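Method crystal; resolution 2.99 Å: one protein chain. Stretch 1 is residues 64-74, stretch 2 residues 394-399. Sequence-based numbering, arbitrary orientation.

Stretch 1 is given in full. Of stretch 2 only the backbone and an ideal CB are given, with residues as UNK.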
# COMPACT_ATOMS: atom_id res chain seq x y z
N VAL C 64 -36.95 -25.59 -22.37
CA VAL C 64 -35.98 -24.52 -22.22
C VAL C 64 -34.70 -25.01 -21.54
O VAL C 64 -33.59 -24.62 -21.92
CB VAL C 64 -36.56 -23.34 -21.41
CG1 VAL C 64 -35.56 -22.19 -21.35
CG2 VAL C 64 -37.86 -22.87 -22.03
N ARG C 65 -34.85 -25.88 -20.55
CA ARG C 65 -33.70 -26.45 -19.85
C ARG C 65 -32.84 -27.29 -20.80
O ARG C 65 -31.62 -27.23 -20.74
CB ARG C 65 -34.16 -27.31 -18.67
CG ARG C 65 -33.05 -28.08 -17.99
CD ARG C 65 -33.56 -28.84 -16.78
NE ARG C 65 -34.23 -27.97 -15.82
CZ ARG C 65 -34.41 -28.26 -14.54
NH1 ARG C 65 -33.96 -29.41 -14.05
NH2 ARG C 65 -35.02 -27.41 -13.74
N ALA C 66 -33.50 -28.06 -21.66
CA ALA C 66 -32.79 -28.91 -22.62
C ALA C 66 -32.18 -28.08 -23.74
O ALA C 66 -31.03 -28.30 -24.13
CB ALA C 66 -33.73 -29.96 -23.19
N VAL C 67 -32.95 -27.13 -24.26
CA VAL C 67 -32.47 -26.24 -25.31
C VAL C 67 -31.31 -25.39 -24.81
O VAL C 67 -30.30 -25.23 -25.51
CB VAL C 67 -33.59 -25.33 -25.84
CG1 VAL C 67 -33.03 -24.27 -26.77
CG2 VAL C 67 -34.65 -26.15 -26.56
N GLY C 68 -31.45 -24.87 -23.60
CA GLY C 68 -30.40 -24.08 -22.99
C GLY C 68 -29.14 -24.90 -22.74
O GLY C 68 -28.03 -24.38 -22.80
N SER C 69 -29.33 -26.19 -22.48
CA SER C 69 -28.22 -27.09 -22.21
C SER C 69 -27.26 -27.17 -23.40
O SER C 69 -26.05 -27.06 -23.23
CB SER C 69 -28.73 -28.49 -21.86
OG SER C 69 -27.66 -29.39 -21.63
N THR C 70 -27.80 -27.36 -24.60
CA THR C 70 -26.98 -27.47 -25.80
C THR C 70 -26.34 -26.14 -26.16
O THR C 70 -25.26 -26.10 -26.75
CB THR C 70 -27.78 -27.99 -27.00
OG1 THR C 70 -28.91 -27.14 -27.24
CG2 THR C 70 -28.27 -29.40 -26.73
N LEU C 71 -27.02 -25.04 -25.82
CA LEU C 71 -26.45 -23.71 -26.02
C LEU C 71 -25.25 -23.51 -25.10
O LEU C 71 -24.29 -22.84 -25.46
CB LEU C 71 -27.50 -22.63 -25.77
CG LEU C 71 -28.42 -22.29 -26.94
CD1 LEU C 71 -29.24 -21.06 -26.61
CD2 LEU C 71 -27.61 -22.08 -28.20
N VAL C 72 -25.33 -24.10 -23.91
CA VAL C 72 -24.24 -24.02 -22.94
C VAL C 72 -23.01 -24.78 -23.44
O VAL C 72 -21.90 -24.25 -23.41
CB VAL C 72 -24.66 -24.59 -21.57
CG1 VAL C 72 -23.45 -24.93 -20.72
CG2 VAL C 72 -25.58 -23.62 -20.85
N LYS C 73 -23.22 -26.00 -23.91
CA LYS C 73 -22.11 -26.87 -24.30
C LYS C 73 -21.55 -26.52 -25.67
O LYS C 73 -20.54 -27.09 -26.10
CB LYS C 73 -22.55 -28.33 -24.26
CG LYS C 73 -23.42 -28.66 -23.05
CD LYS C 73 -23.05 -29.99 -22.43
CE LYS C 73 -24.00 -30.33 -21.29
NZ LYS C 73 -25.41 -30.44 -21.76
N ALA C 74 -22.19 -25.59 -26.36
CA ALA C 74 -21.68 -25.10 -27.64
C ALA C 74 -20.40 -24.32 -27.40
O ALA C 74 -19.40 -24.50 -28.11
CB ALA C 74 -22.72 -24.23 -28.34
N UNK C 394 -31.71 -22.70 -7.54
CA UNK C 394 -30.54 -23.52 -7.23
C UNK C 394 -30.42 -24.74 -8.13
O UNK C 394 -29.31 -25.24 -8.36
CB UNK C 394 -30.59 -23.97 -5.77
N UNK C 395 -31.54 -25.22 -8.65
CA UNK C 395 -31.55 -26.42 -9.48
C UNK C 395 -30.85 -26.21 -10.82
O UNK C 395 -30.39 -27.16 -11.45
CB UNK C 395 -32.99 -26.87 -9.72
N UNK C 396 -30.78 -24.95 -11.26
CA UNK C 396 -30.26 -24.63 -12.58
C UNK C 396 -28.75 -24.41 -12.59
O UNK C 396 -28.19 -23.94 -13.58
CB UNK C 396 -30.96 -23.38 -13.12
N UNK C 397 -28.09 -24.76 -11.49
CA UNK C 397 -26.64 -24.59 -11.39
C UNK C 397 -25.91 -25.46 -12.41
O UNK C 397 -24.92 -25.04 -13.01
CB UNK C 397 -26.16 -24.93 -9.98
N UNK C 398 -26.39 -26.69 -12.60
CA UNK C 398 -25.88 -27.55 -13.65
C UNK C 398 -26.92 -27.65 -14.77
O UNK C 398 -28.01 -28.18 -14.58
CB UNK C 398 -25.53 -28.93 -13.10
N UNK C 399 -26.56 -27.13 -15.94
CA UNK C 399 -27.50 -27.02 -17.05
C UNK C 399 -27.33 -28.15 -18.05
O UNK C 399 -26.28 -28.27 -18.70
CB UNK C 399 -27.33 -25.67 -17.76

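Stretch 1 is helical, and the face it turns to stretch 2 is formed by R65, G68, S69, V72 and K73, with a guanidinium at one end, an apolar patch of V72 beside the bare backbone of G68, and the polar ends of S69 and K73 close by.

Position 394 has helical backbone angles (phi/psi -62/-26), and no atom of stretch 1 lies within 5.5 Å of its ideal CB. Stretch 1 therefore sets no preference, and almost any residue tolerant of a helical turn would do. The deposited residue is A394, which makes no contact with the helix.

At 395 the backbone stays helical, but CA-to-CB points toward stretch 1, and the ideal CB lies 4.5 Å from R65 NH2. A short polar or acidic side chain would suit this neighbourhood, whereas a second positive charge would be less welcome. The residue is S395, with chi1 in the p well; its OG stands 3.8 Å from R65 NH2, a contact rather than a hydrogen bond.

At 396 CA-to-CB points sideways, and the ideal CB, 5.7 Å from R65 NH2, has no close neighbour in stretch 1, yet the guanidinium of R65 remains within range of a longer side chain. An acid would answer its charge, and an amide or another polar group could also be accommodated. D396 is found here. With chi1 at -49°, its carboxylate comes nearer than its CB direction suggests, and OD1 forms a salt bridge with R65 NH2 at 3.5 Å. The oxygen lies well out of the guanidinium plane, so the attraction is one of charge, with no N-H directed at it. S395 OG donates a hydrogen bond to D396 OD1 at 3.0 Å.

Positions 397 and 398 are out of reach of the helix, the latter with extended backbone angles, and many residues would fit either. T397 uses OG1 to hydrogen-bond A394 O at 2.9 Å, bracing its own turn; I398 leaves the helix essentially untouched.

Position 399 is the closest in backbone, its CA 5.2 Å from S69 CA. CA-to-CB points toward the helix, and the ideal CB is 4.1 Å from V72 CG2 and 4.8 Å from S69 CA. Leucine, isoleucine, valine or methionine would all be plausible against this apolar surface. L399 has more of its surface covered by the helix than any other residue of the six, and its CD2 packs against V72 CG2 at 3.7 Å. Its backbone O accepts a weak hydrogen bond from S69 OG (3.4 Å), while K73 NZ, itself bound to S69 OG at a very short 2.5 Å, approaches L399 O to 3.9 Å.

Stretch 2 (394-399) ASDTIL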
# COMPACT_ATOMS: atom_id res chain seq x y z
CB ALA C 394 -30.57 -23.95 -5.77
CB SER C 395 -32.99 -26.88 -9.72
OG SER C 395 -33.69 -25.96 -10.54
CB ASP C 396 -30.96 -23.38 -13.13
CG ASP C 396 -32.47 -23.47 -13.02
OD1 ASP C 396 -33.01 -24.59 -13.09
OD2 ASP C 396 -33.11 -22.41 -12.85
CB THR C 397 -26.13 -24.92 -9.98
OG1 THR C 397 -26.78 -26.11 -9.50
CG2 THR C 397 -26.43 -23.78 -9.03
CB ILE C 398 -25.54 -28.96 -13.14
CG1 ILE C 398 -24.40 -28.89 -12.12
CG2 ILE C 398 -25.16 -29.87 -14.30
CD1 ILE C 398 -23.90 -30.25 -11.67
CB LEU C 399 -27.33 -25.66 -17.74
CG LEU C 399 -28.60 -24.86 -18.04
CD1 LEU C 399 -29.58 -24.97 -16.88
CD2 LEU C 399 -28.25 -23.41 -18.31
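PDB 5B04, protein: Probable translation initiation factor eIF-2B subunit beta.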